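Local coordinates for hypothetical protein (PDB 4QRK) that is of unknown function but is a putative cell adhesion protein with a right-handed beta-helix fold, at residues T25-N30 with G70-S75; T103-S108 with I121-L126; K148-G153 with E205-A210; K171-V176 with G188-K193. All coordinates share one frame; numbering follows the deposited sequence.

Contact 1: T25-N30 with G70-S75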
loop_
_atom_site.group_PDB
_atom_site.type_symbol
_atom_site.label_atom_id
_atom_site.label_comp_id
_atom_site.label_asym_id
_atom_site.label_seq_id
_atom_site.Cartn_x
_atom_site.Cartn_y
_atom_site.Cartn_z
ATOM N N THR A 25 14.905 0.005 -0.332
ATOM C CA THR A 25 13.994 -0.979 -0.947
ATOM C C THR A 25 13.005 -0.254 -1.865
ATOM O O THR A 25 12.361 0.718 -1.459
ATOM C CB THR A 25 13.146 -1.723 0.097
ATOM O OG1 THR A 25 13.985 -2.506 0.939
ATOM C CG2 THR A 25 12.158 -2.659 -0.572
ATOM N N LYS A 26 12.885 -0.741 -3.095
ATOM C CA LYS A 26 11.824 -0.302 -4.007
ATOM C C LYS A 26 10.957 -1.525 -4.323
ATOM O O LYS A 26 11.357 -2.398 -5.073
ATOM C CB LYS A 26 12.404 0.292 -5.284
ATOM C CG LYS A 26 13.138 1.608 -5.090
ATOM C CD LYS A 26 13.392 2.313 -6.439
ATOM C CE LYS A 26 13.934 3.736 -6.257
ATOM N NZ LYS A 26 13.886 4.526 -7.526
ATOM N N LEU A 27 9.807 -1.592 -3.676
ATOM C CA LEU A 27 8.919 -2.742 -3.756
ATOM C C LEU A 27 7.852 -2.449 -4.794
ATOM O O LEU A 27 7.198 -1.389 -4.777
ATOM C CB LEU A 27 8.293 -3.033 -2.392
ATOM C CG LEU A 27 7.274 -4.171 -2.279
ATOM C CD1 LEU A 27 7.926 -5.456 -2.598
ATOM C CD2 LEU A 27 6.638 -4.239 -0.877
ATOM N N ASN A 28 7.711 -3.370 -5.739
ATOM C CA ASN A 28 6.747 -3.197 -6.801
ATOM C C ASN A 28 5.879 -4.431 -6.849
ATOM O O ASN A 28 6.374 -5.537 -7.060
ATOM C CB ASN A 28 7.458 -2.890 -8.128
ATOM C CG ASN A 28 6.473 -2.725 -9.297
ATOM O OD1 ASN A 28 5.415 -2.139 -9.142
ATOM N ND2 ASN A 28 6.828 -3.250 -10.460
ATOM N N LEU A 29 4.585 -4.252 -6.578
ATOM C CA LEU A 29 3.650 -5.380 -6.454
ATOM C C LEU A 29 2.550 -5.319 -7.537
ATOM O O LEU A 29 1.905 -4.288 -7.743
ATOM C CB LEU A 29 3.011 -5.403 -5.063
ATOM C CG LEU A 29 3.939 -5.549 -3.856
ATOM C CD1 LEU A 29 3.226 -5.446 -2.515
ATOM C CD2 LEU A 29 4.686 -6.865 -3.856
ATOM N N ASN A 30 2.375 -6.415 -8.260
ATOM C CA ASN A 30 1.309 -6.522 -9.268
ATOM C C ASN A 30 0.431 -7.667 -8.920
ATOM O O ASN A 30 0.870 -8.800 -8.985
ATOM C CB ASN A 30 1.886 -6.753 -10.651
ATOM C CG ASN A 30 2.837 -5.686 -11.023
ATOM O OD1 ASN A 30 2.440 -4.544 -11.177
ATOM N ND2 ASN A 30 4.110 -6.030 -11.143
ATOM N N GLY A 70 17.579 -1.856 -3.742
ATOM C CA GLY A 70 17.010 -3.173 -3.922
ATOM C C GLY A 70 15.645 -3.148 -4.610
ATOM O O GLY A 70 14.621 -2.844 -3.985
ATOM N N GLU A 71 15.638 -3.487 -5.897
ATOM C CA GLU A 71 14.416 -3.527 -6.684
ATOM C C GLU A 71 13.761 -4.888 -6.580
ATOM O O GLU A 71 14.254 -5.860 -7.123
ATOM C CB GLU A 71 14.702 -3.099 -8.121
ATOM C CG GLU A 71 15.151 -1.639 -8.128
ATOM C CD GLU A 71 15.178 -0.981 -9.484
ATOM O OE1 GLU A 71 14.924 -1.665 -10.505
ATOM O OE2 GLU A 71 15.477 0.237 -9.519
ATOM N N LEU A 72 12.663 -4.925 -5.817
ATOM C CA LEU A 72 11.943 -6.152 -5.506
ATOM C C LEU A 72 10.583 -6.091 -6.158
ATOM O O LEU A 72 9.752 -5.240 -5.824
ATOM C CB LEU A 72 11.802 -6.336 -3.998
ATOM C CG LEU A 72 11.039 -7.550 -3.420
ATOM C CD1 LEU A 72 11.405 -8.876 -4.032
ATOM C CD2 LEU A 72 11.294 -7.593 -1.960
ATOM N N GLU A 73 10.346 -7.030 -7.056
ATOM C CA GLU A 73 9.092 -7.073 -7.744
ATOM C C GLU A 73 8.384 -8.392 -7.489
ATOM O O GLU A 73 8.957 -9.464 -7.618
ATOM C CB GLU A 73 9.312 -6.890 -9.237
ATOM C CG GLU A 73 8.020 -6.906 -10.010
ATOM C CD GLU A 73 8.239 -6.573 -11.460
ATOM O OE1 GLU A 73 8.829 -7.409 -12.194
ATOM O OE2 GLU A 73 7.842 -5.455 -11.843
ATOM N N ILE A 74 7.110 -8.312 -7.169
ATOM C CA ILE A 74 6.328 -9.521 -6.955
ATOM C C ILE A 74 5.086 -9.387 -7.805
ATOM O O ILE A 74 4.334 -8.413 -7.672
ATOM C CB ILE A 74 5.939 -9.690 -5.501
ATOM C CG1 ILE A 74 7.125 -9.354 -4.591
ATOM C CG2 ILE A 74 5.380 -11.118 -5.287
ATOM C CD1 ILE A 74 6.904 -9.670 -3.139
ATOM N N SER A 75 4.865 -10.363 -8.679
ATOM C CA SER A 75 3.750 -10.316 -9.614
ATOM C C SER A 75 2.947 -11.602 -9.671
ATOM O O SER A 75 3.526 -12.684 -9.687
ATOM C CB SER A 75 4.282 -9.961 -11.000
ATOM O OG SER A 75 4.896 -8.695 -10.938
#
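T25 lies in register with G70, its CA 3.6 Å from G70 O. From this pair the two strands run parallel through six matched positions to N30 and S75, with their axes 4.7 Å apart at closest approach. K26 makes the first two rungs: its N donates to G70 O, and its O accepts from L72 N. The K26 side chain is extended and leads away from 70-75; NZ is 5.0 Å from E71 OE2, not in contact, and has long, weak ion pairs with E104 and D69. L27 turns to the other face, side by side with L72. Its CG is anti to the backbone N, and the second torsion, 63°, sets CD1 3.8 Å from L72 CG. N28 is held through backbone and side chain alike. Its N donates to L72 O and its O accepts from I74 N, while ND2 reaches E73 OE2 at 2.8 Å; that last bond is weak, since the N-H points well off the oxygen (119°). L29 returns to the apolar face, where CD2 rests 3.5 Å from I74 CB. N30 closes the ladder with N to I74 O, and for the S75 conformer described here ND2 donates to OG at 2.8 Å, almost straight (174°) and in the amide plane. Within the sheet, strand 24-32 lies between 69-75 and 103-110, and 60-66 flanks 69-75 beyond. The apolar face packs onto the other sheet: L27 and L29 meet L97 and I95 of strand 91-98, and L72 and I74 meet M46 of strand 46-52.

Contact 2: T103-S108 with I121-L126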
loop_
_atom_site.group_PDB
_atom_site.type_symbol
_atom_site.label_atom_id
_atom_site.label_comp_id
_atom_site.label_asym_id
_atom_site.label_seq_id
_atom_site.Cartn_x
_atom_site.Cartn_y
_atom_site.Cartn_z
ATOM N N THR A 103 12.199 2.933 2.254
ATOM C CA THR A 103 11.331 2.095 1.431
ATOM C C THR A 103 10.339 2.893 0.588
ATOM O O THR A 103 9.701 3.817 1.074
ATOM C CB THR A 103 10.517 1.133 2.337
ATOM O OG1 THR A 103 11.415 0.260 3.024
ATOM C CG2 THR A 103 9.562 0.275 1.528
ATOM N N GLU A 104 10.243 2.525 -0.683
ATOM C CA GLU A 104 9.216 3.024 -1.594
ATOM C C GLU A 104 8.403 1.834 -2.002
ATOM O O GLU A 104 8.959 0.743 -2.179
ATOM C CB GLU A 104 9.866 3.630 -2.825
ATOM C CG GLU A 104 10.632 4.891 -2.529
ATOM C CD GLU A 104 11.332 5.432 -3.783
ATOM O OE1 GLU A 104 11.032 4.931 -4.899
ATOM O OE2 GLU A 104 12.175 6.352 -3.641
ATOM N N ILE A 105 7.091 2.022 -2.102
ATOM C CA ILE A 105 6.177 0.913 -2.409
ATOM C C ILE A 105 5.260 1.348 -3.525
ATOM O O ILE A 105 4.665 2.404 -3.450
ATOM C CB ILE A 105 5.327 0.467 -1.179
ATOM C CG1 ILE A 105 6.231 0.006 -0.047
ATOM C CG2 ILE A 105 4.418 -0.705 -1.541
ATOM C CD1 ILE A 105 5.497 -0.207 1.269
ATOM N N LYS A 106 5.173 0.532 -4.563
ATOM C CA LYS A 106 4.244 0.742 -5.623
ATOM C C LYS A 106 3.384 -0.500 -5.763
ATOM O O LYS A 106 3.891 -1.625 -5.809
ATOM C CB LYS A 106 4.977 1.046 -6.930
ATOM C CG LYS A 106 4.015 1.237 -8.074
ATOM C CD LYS A 106 4.690 1.375 -9.438
ATOM C CE LYS A 106 3.652 1.863 -10.471
ATOM N NZ LYS A 106 2.356 1.102 -10.401
ATOM N N LEU A 107 2.077 -0.283 -5.772
ATOM C CA LEU A 107 1.092 -1.359 -5.849
ATOM C C LEU A 107 0.075 -1.140 -6.963
ATOM O O LEU A 107 -0.584 -0.111 -7.010
ATOM C CB LEU A 107 0.327 -1.443 -4.538
ATOM C CG LEU A 107 1.186 -1.325 -3.291
ATOM C CD1 LEU A 107 0.349 -1.320 -2.065
ATOM C CD2 LEU A 107 2.081 -2.506 -3.241
ATOM N N SER A 108 -0.072 -2.138 -7.813
ATOM C CA SER A 108 -1.159 -2.197 -8.766
ATOM C C SER A 108 -1.995 -3.421 -8.419
ATOM O O SER A 108 -1.544 -4.559 -8.590
ATOM C CB SER A 108 -0.599 -2.319 -10.182
ATOM O OG SER A 108 -1.647 -2.344 -11.118
ATOM N N ILE A 121 7.366 1.352 9.180
ATOM C CA ILE A 121 8.286 1.292 8.044
ATOM C C ILE A 121 8.914 2.669 7.887
ATOM O O ILE A 121 8.254 3.684 8.118
ATOM C CB ILE A 121 7.482 0.979 6.771
ATOM C CG1 ILE A 121 6.717 -0.334 6.934
ATOM C CG2 ILE A 121 8.333 0.919 5.513
ATOM C CD1 ILE A 121 7.576 -1.487 7.285
ATOM N N ASN A 122 10.159 2.699 7.451
ATOM C CA ASN A 122 10.849 3.925 7.073
ATOM C C ASN A 122 10.390 4.323 5.681
ATOM O O ASN A 122 11.120 4.230 4.706
ATOM C CB ASN A 122 12.351 3.684 7.079
ATOM C CG ASN A 122 13.176 4.966 6.931
ATOM O OD1 ASN A 122 12.650 6.071 6.896
ATOM N ND2 ASN A 122 14.485 4.799 6.834
ATOM N N LEU A 123 9.138 4.745 5.599
ATOM C CA LEU A 123 8.473 4.934 4.331
ATOM C C LEU A 123 8.878 6.248 3.672
ATOM O O LEU A 123 8.900 7.291 4.325
ATOM C CB LEU A 123 6.973 4.895 4.570
ATOM C CG LEU A 123 6.070 4.936 3.357
ATOM C CD1 LEU A 123 6.320 3.713 2.487
ATOM C CD2 LEU A 123 4.588 5.058 3.814
ATOM N N LYS A 124 9.152 6.212 2.368
ATOM C CA LYS A 124 9.403 7.452 1.613
ATOM C C LYS A 124 8.257 7.734 0.637
ATOM O O LYS A 124 7.844 8.865 0.450
ATOM C CB LYS A 124 10.698 7.377 0.798
ATOM C CG LYS A 124 11.931 6.948 1.574
ATOM C CD LYS A 124 12.336 7.929 2.664
ATOM C CE LYS A 124 12.997 7.179 3.817
ATOM N NZ LYS A 124 13.815 8.023 4.732
ATOM N N GLU A 125 7.782 6.709 -0.041
ATOM C CA GLU A 125 6.759 6.958 -1.027
ATOM C C GLU A 125 5.897 5.745 -1.157
ATOM O O GLU A 125 6.384 4.620 -1.032
ATOM C CB GLU A 125 7.374 7.365 -2.382
ATOM C CG GLU A 125 6.314 7.672 -3.432
ATOM C CD GLU A 125 6.864 8.464 -4.619
ATOM O OE1 GLU A 125 8.071 8.790 -4.595
ATOM O OE2 GLU A 125 6.080 8.747 -5.565
ATOM N N LEU A 126 4.611 5.987 -1.377
ATOM C CA LEU A 126 3.637 4.933 -1.601
ATOM C C LEU A 126 2.742 5.350 -2.740
ATOM O O LEU A 126 2.229 6.465 -2.735
ATOM C CB LEU A 126 2.772 4.742 -0.383
ATOM C CG LEU A 126 1.642 3.716 -0.505
ATOM C CD1 LEU A 126 2.186 2.297 -0.653
ATOM C CD2 LEU A 126 0.712 3.808 0.710
#
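L126 carries CG anti to its backbone N (chi1 176°), and the second torsion, 67°, then turns CD1 to within 3.7 Å of I105 CB, the isoleucine having CG2 anti to its own N. L123 CD1 lies 4.2 Å from I105 CD1, the two side chains crossing at about a right angle. Two residues earlier, I121 CG2 lies 3.9 Å from T103 CB. The backbone evidence for an irregular pairing is that T103 faces L123 whereas E104 faces E125, a shift of one residue. T103 N donates to N122 O, K124 N to T103 O at 2.8 Å, and I105 N to E125 O at 2.9 Å. E125 N falls at the shift; it is 3.6 Å from T103 O, is buried by the contact and has no partner in the model. On the polar face the aliphatic parts of E104 and E125 meet, CG to CB at 4.1 Å, while their carboxylates turn to K24 and N127 respectively. K124 bends its chain to bring NZ to N122 OD1 and to N145. N122 centres an inverse gamma turn. The one-residue shift is a beta bulge near the start of a parallel pairing between neighbouring coils of the right-handed beta-helix.

Contact 3: K148-G153 with E205-A210; sequences KVNIEG and EVNIEA. With CA (calcium ion), chain B.
I151, E209 and N207 give up the most surface where 148-153 and 205-210 run side by side as parallel strands of the right-handed beta-helix; the strand directions differ by only 1°. I151 points into the interior between the sheets, its CB 4.1 Å from I208 CG2. I151 N donates to N207 O and I151 O accepts from E209 N, both at 2.8 Å; I151 O also takes a water that bridges to E209 OE1. V149 and V206 continue the apolar row. N207, in the deposited conformer described, faces outward beside N150, with their amide planes 27° apart. A water accepts from K148 NZ and lies within bonding distance of both N207 OD1 (2.7 Å) and N150 OD1, though it need not donate to both at once; N150 ND2 turns instead to N127. E209 keeps CG anti to its carbonyl carbon (chi1 -63°) and extends beside E152, OE1 3.6 Å from E152 CD. If both are ionised they would probably repel, and the nearby calcium ion may ease this. The ion is held by E152 OE1 at 2.7 Å and OE2 at 2.9 Å, by four waters and by one further atom. One of those waters donates to E209 OE1 at 2.9 Å.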
loop_
_atom_site.group_PDB
_atom_site.type_symbol
_atom_site.label_atom_id
_atom_site.label_comp_id
_atom_site.label_asym_id
_atom_site.label_seq_id
_atom_site.Cartn_x
_atom_site.Cartn_y
_atom_site.Cartn_z
ATOM N N LYS A 148 5.420 10.923 0.502
ATOM C CA LYS A 148 4.491 11.179 -0.580
ATOM C C LYS A 148 3.604 9.948 -0.710
ATOM O O LYS A 148 4.104 8.847 -0.833
ATOM C CB LYS A 148 5.298 11.418 -1.865
ATOM C CG LYS A 148 4.537 12.026 -2.990
ATOM C CD LYS A 148 5.144 13.370 -3.402
ATOM C CE LYS A 148 4.202 14.188 -4.314
ATOM N NZ LYS A 148 3.013 14.785 -3.594
ATOM N N VAL A 149 2.292 10.136 -0.647
ATOM C CA VAL A 149 1.342 9.048 -0.803
ATOM C C VAL A 149 0.340 9.365 -1.889
ATOM O O VAL A 149 -0.327 10.393 -1.842
ATOM C CB VAL A 149 0.591 8.765 0.506
ATOM C CG1 VAL A 149 -0.458 7.673 0.320
ATOM C CG2 VAL A 149 1.569 8.369 1.594
ATOM N N ASN A 150 0.231 8.473 -2.865
ATOM C CA ASN A 150 -0.755 8.622 -3.945
ATOM C C ASN A 150 -1.640 7.389 -4.012
ATOM O O ASN A 150 -1.137 6.274 -4.170
ATOM C CB ASN A 150 -0.058 8.841 -5.298
ATOM C CG ASN A 150 0.918 10.040 -5.268
ATOM O OD1 ASN A 150 0.489 11.185 -5.143
ATOM N ND2 ASN A 150 2.228 9.768 -5.342
ATOM N N ILE A 151 -2.958 7.586 -3.897
ATOM C CA ILE A 151 -3.890 6.443 -3.928
ATOM C C ILE A 151 -4.974 6.691 -4.968
ATOM O O ILE A 151 -5.621 7.723 -4.977
ATOM C CB ILE A 151 -4.561 6.221 -2.543
ATOM C CG1 ILE A 151 -3.511 5.934 -1.470
ATOM C CG2 ILE A 151 -5.480 5.055 -2.602
ATOM C CD1 ILE A 151 -3.986 6.132 -0.077
ATOM N N GLU A 152 -5.154 5.740 -5.861
ATOM C CA GLU A 152 -6.147 5.898 -6.905
ATOM C C GLU A 152 -6.977 4.608 -7.021
ATOM O O GLU A 152 -6.430 3.524 -7.256
ATOM C CB GLU A 152 -5.432 6.274 -8.206
ATOM C CG GLU A 152 -6.379 6.569 -9.341
ATOM C CD GLU A 152 -5.667 6.972 -10.615
ATOM O OE1 GLU A 152 -4.422 6.786 -10.696
ATOM O OE2 GLU A 152 -6.369 7.476 -11.529
ATOM N N GLY A 153 -8.292 4.741 -6.833
ATOM C CA GLY A 153 -9.209 3.624 -6.816
ATOM C C GLY A 153 -10.289 3.819 -7.858
ATOM O O GLY A 153 -10.679 4.937 -8.167
ATOM N N GLU A 205 2.310 14.226 2.325
ATOM C CA GLU A 205 1.457 14.827 1.304
ATOM C C GLU A 205 0.695 13.658 0.728
ATOM O O GLU A 205 1.302 12.711 0.243
ATOM C CB GLU A 205 2.278 15.495 0.189
ATOM C CG GLU A 205 3.138 16.721 0.652
ATOM C CD GLU A 205 2.359 17.999 0.835
ATOM O OE1 GLU A 205 1.172 18.063 0.430
ATOM O OE2 GLU A 205 2.948 18.962 1.383
ATOM N N VAL A 206 -0.624 13.710 0.795
ATOM C CA VAL A 206 -1.445 12.578 0.362
ATOM C C VAL A 206 -2.413 13.019 -0.719
ATOM O O VAL A 206 -3.159 13.978 -0.541
ATOM C CB VAL A 206 -2.225 11.977 1.565
ATOM C CG1 VAL A 206 -2.950 10.742 1.150
ATOM C CG2 VAL A 206 -1.291 11.626 2.706
ATOM N N ASN A 207 -2.365 12.354 -1.863
ATOM C CA ASN A 207 -3.382 12.498 -2.881
ATOM C C ASN A 207 -4.214 11.215 -2.955
ATOM O O ASN A 207 -3.652 10.135 -3.104
ATOM C CB ASN A 207 -2.710 12.842 -4.207
ATOM C CG ASN A 207 -2.111 14.237 -4.200
ATOM O OD1 ASN A 207 -0.969 14.446 -3.784
ATOM N ND2 ASN A 207 -2.897 15.204 -4.637
ATOM N N ILE A 208 -5.535 11.338 -2.814
ATOM C CA ILE A 208 -6.426 10.164 -2.873
ATOM C C ILE A 208 -7.524 10.460 -3.863
ATOM O O ILE A 208 -8.156 11.517 -3.792
ATOM C CB ILE A 208 -7.144 9.850 -1.538
ATOM C CG1 ILE A 208 -6.156 9.779 -0.382
ATOM C CG2 ILE A 208 -7.863 8.462 -1.636
ATOM C CD1 ILE A 208 -6.796 9.536 0.974
ATOM N N GLU A 209 -7.728 9.542 -4.794
ATOM C CA GLU A 209 -8.765 9.689 -5.802
ATOM C C GLU A 209 -9.589 8.421 -5.762
ATOM O O GLU A 209 -9.045 7.309 -5.716
ATOM C CB GLU A 209 -8.175 9.823 -7.208
ATOM C CG GLU A 209 -7.300 11.052 -7.452
ATOM C CD GLU A 209 -6.726 11.075 -8.878
ATOM O OE1 GLU A 209 -5.848 10.241 -9.200
ATOM O OE2 GLU A 209 -7.165 11.920 -9.683
ATOM N N ALA A 210 -10.894 8.578 -5.794
ATOM C CA ALA A 210 -11.786 7.421 -5.864
ATOM C C ALA A 210 -12.819 7.700 -6.934
ATOM O O ALA A 210 -13.433 8.745 -6.944
ATOM C CB ALA A 210 -12.466 7.173 -4.526
HETATM CA CA CA B . -4.044 7.778 -13.223
HETATM O O HOH W 1 1.125 13.027 -2.886
HETATM O O HOH W 2 -3.950 9.727 -6.784
HETATM O O HOH W 3 -4.740 10.029 -11.820
HETATM O O HOH W 4 -3.841 7.480 -15.750
HETATM O O HOH W 5 -2.369 9.299 -12.591
HETATM O O HOH W 6 -6.096 8.821 -14.419
#

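Contact 4: K171-V176 with G188-K193; sequences KAEKGV and GENIYK
K171 and I191 meet through their aliphatic parts, the lysine with CG anti to the backbone N (chi1 179°) and the isoleucine folded at both torsions. A second torsion of -60° carries I191 CD1 over to the lysine, 3.7 Å from K171 CB and 3.8 Å from K171 CG. Beyond CG the lysine chain is extended and leads away from 188-193; its NZ forms a long salt bridge with E173 OE2 at 4.0 Å. The backbones here form an antiparallel non-hydrogen-bonded pair, K171 with I191, next to the bond from A172 N to N190 O (2.8 Å, 167°). This is where the parallel ladder of the beta-helix ends: strand 167-174 pairs on its other edge with 203-210, while short 191-193 runs against it, and past K174 the chain turns a corner at G175 toward the other sheet. The side chain of N190 presses its CB to 3.2 Å from A172 O, and its OD1 accepts from a water at 3.1 Å that in turn accepts from K174 N. The Y192 ring atom CE1 approaches A172 CB at 4.1 Å, with V179 touching both residues.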
loop_
_atom_site.group_PDB
_atom_site.type_symbol
_atom_site.label_atom_id
_atom_site.label_comp_id
_atom_site.label_asym_id
_atom_site.label_seq_id
_atom_site.Cartn_x
_atom_site.Cartn_y
_atom_site.Cartn_z
ATOM N N LYS A 171 -5.193 15.814 -0.368
ATOM C CA LYS A 171 -6.133 16.194 -1.421
ATOM C C LYS A 171 -6.987 14.977 -1.713
ATOM O O LYS A 171 -6.480 13.949 -2.143
ATOM C CB LYS A 171 -5.390 16.706 -2.661
ATOM C CG LYS A 171 -6.312 17.112 -3.817
ATOM C CD LYS A 171 -5.514 17.732 -4.969
ATOM C CE LYS A 171 -6.422 18.419 -5.991
ATOM N NZ LYS A 171 -5.686 19.394 -6.867
ATOM N N ALA A 172 -8.285 15.077 -1.439
ATOM C CA ALA A 172 -9.173 13.919 -1.593
ATOM C C ALA A 172 -10.273 14.253 -2.577
ATOM O O ALA A 172 -11.090 15.158 -2.336
ATOM C CB ALA A 172 -9.764 13.488 -0.279
ATOM N N GLU A 173 -10.253 13.503 -3.683
ATOM C CA GLU A 173 -11.186 13.664 -4.787
ATOM C C GLU A 173 -11.983 12.393 -5.066
ATOM O O GLU A 173 -11.428 11.292 -5.191
ATOM C CB GLU A 173 -10.408 14.063 -6.029
ATOM C CG GLU A 173 -9.984 15.518 -5.975
ATOM C CD GLU A 173 -8.874 15.848 -6.931
ATOM O OE1 GLU A 173 -8.027 14.960 -7.210
ATOM O OE2 GLU A 173 -8.848 17.008 -7.391
ATOM N N LYS A 174 -13.299 12.542 -5.159
ATOM C CA LYS A 174 -14.150 11.404 -5.549
ATOM C C LYS A 174 -15.062 11.795 -6.679
ATOM O O LYS A 174 -15.367 12.979 -6.856
ATOM C CB LYS A 174 -14.943 10.806 -4.357
ATOM C CG LYS A 174 -15.593 11.795 -3.354
ATOM C CD LYS A 174 -16.388 12.872 -4.012
ATOM C CE LYS A 174 -17.271 13.655 -3.052
ATOM N NZ LYS A 174 -18.553 13.947 -3.799
ATOM N N GLY A 175 -15.462 10.807 -7.478
ATOM C CA GLY A 175 -16.441 11.037 -8.524
ATOM C C GLY A 175 -17.811 11.037 -7.872
ATOM O O GLY A 175 -18.486 12.053 -7.821
ATOM N N VAL A 176 -18.200 9.873 -7.350
ATOM C CA VAL A 176 -19.467 9.702 -6.651
ATOM C C VAL A 176 -19.157 8.993 -5.342
ATOM O O VAL A 176 -18.642 7.849 -5.302
ATOM C CB VAL A 176 -20.451 8.866 -7.502
ATOM C CG1 VAL A 176 -21.739 8.651 -6.759
ATOM C CG2 VAL A 176 -20.677 9.552 -8.852
ATOM N N GLY A 188 -10.698 24.902 1.599
ATOM C CA GLY A 188 -11.277 25.045 0.281
ATOM C C GLY A 188 -11.738 23.755 -0.369
ATOM O O GLY A 188 -12.586 23.023 0.158
ATOM N N GLU A 189 -11.121 23.471 -1.512
ATOM C CA GLU A 189 -11.625 22.473 -2.433
ATOM C C GLU A 189 -10.843 21.152 -2.359
ATOM O O GLU A 189 -9.802 20.936 -3.018
ATOM C CB GLU A 189 -11.646 23.031 -3.856
ATOM C CG GLU A 189 -12.331 24.401 -3.980
ATOM C CD GLU A 189 -11.654 25.314 -4.990
ATOM O OE1 GLU A 189 -10.499 25.723 -4.741
ATOM O OE2 GLU A 189 -12.280 25.622 -6.028
ATOM N N ASN A 190 -11.364 20.284 -1.508
ATOM C CA ASN A 190 -10.950 18.890 -1.490
ATOM C C ASN A 190 -9.640 18.718 -0.730
ATOM O O ASN A 190 -9.036 17.649 -0.793
ATOM C CB ASN A 190 -10.826 18.335 -2.916
ATOM C CG ASN A 190 -12.137 18.379 -3.669
ATOM O OD1 ASN A 190 -13.149 17.837 -3.205
ATOM N ND2 ASN A 190 -12.135 19.013 -4.839
ATOM N N ILE A 191 -9.222 19.761 -0.005
ATOM C CA ILE A 191 -8.000 19.699 0.816
ATOM C C ILE A 191 -8.304 19.606 2.310
ATOM O O ILE A 191 -9.082 20.405 2.859
ATOM C CB ILE A 191 -7.126 20.942 0.633
ATOM C CG1 ILE A 191 -6.903 21.244 -0.852
ATOM C CG2 ILE A 191 -5.812 20.771 1.415
ATOM C CD1 ILE A 191 -6.238 20.140 -1.582
ATOM N N TYR A 192 -7.635 18.668 2.962
ATOM C CA TYR A 192 -7.768 18.400 4.390
ATOM C C TYR A 192 -6.403 18.377 5.046
ATOM O O TYR A 192 -5.459 17.818 4.482
ATOM C CB TYR A 192 -8.428 17.047 4.607
ATOM C CG TYR A 192 -9.762 16.970 3.955
ATOM C CD1 TYR A 192 -9.866 16.688 2.610
ATOM C CD2 TYR A 192 -10.913 17.207 4.676
ATOM C CE1 TYR A 192 -11.086 16.623 1.982
ATOM C CE2 TYR A 192 -12.141 17.164 4.074
ATOM C CZ TYR A 192 -12.229 16.882 2.711
ATOM O OH TYR A 192 -13.451 16.820 2.083
ATOM N N LYS A 193 -6.296 18.952 6.237
ATOM C CA LYS A 193 -5.015 18.982 6.937
ATOM C C LYS A 193 -5.214 18.752 8.412
ATOM O O LYS A 193 -6.300 18.976 8.929
ATOM C CB LYS A 193 -4.359 20.360 6.796
ATOM C CG LYS A 193 -4.133 20.828 5.391
ATOM C CD LYS A 193 -3.795 22.320 5.358
ATOM C CE LYS A 193 -5.027 23.174 5.654
ATOM N NZ LYS A 193 -4.858 24.626 5.306
HETATM O O HOH W 7 -14.393 15.545 -4.788
#

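In the fold
All four contacts lie in one sheet of the beta-helix and follow its strand order. Contact 1 joins 69-75 to 24-32, and contact 2 begins on the next strand, 103-110. Their centres are about 10 Å apart. The centres of contacts 2 and 3 are about 13 Å apart, strands 123-130 and 147-153 being neighbours, and those of contacts 3 and 4 about 10 Å. Contacts 1 and 4 stand about 30 Å apart between centres, on opposite sides of the chain's centre. Along the chain contacts 1, 2 and 3 come in series, whereas contact 4 is nested in the loop that contact 3 closes. Probable backbone hydrogen bonds join successive contacts, so the sheet passes from the DUF2154 range into the LiaF C-terminal range, consistent with one elongated fold.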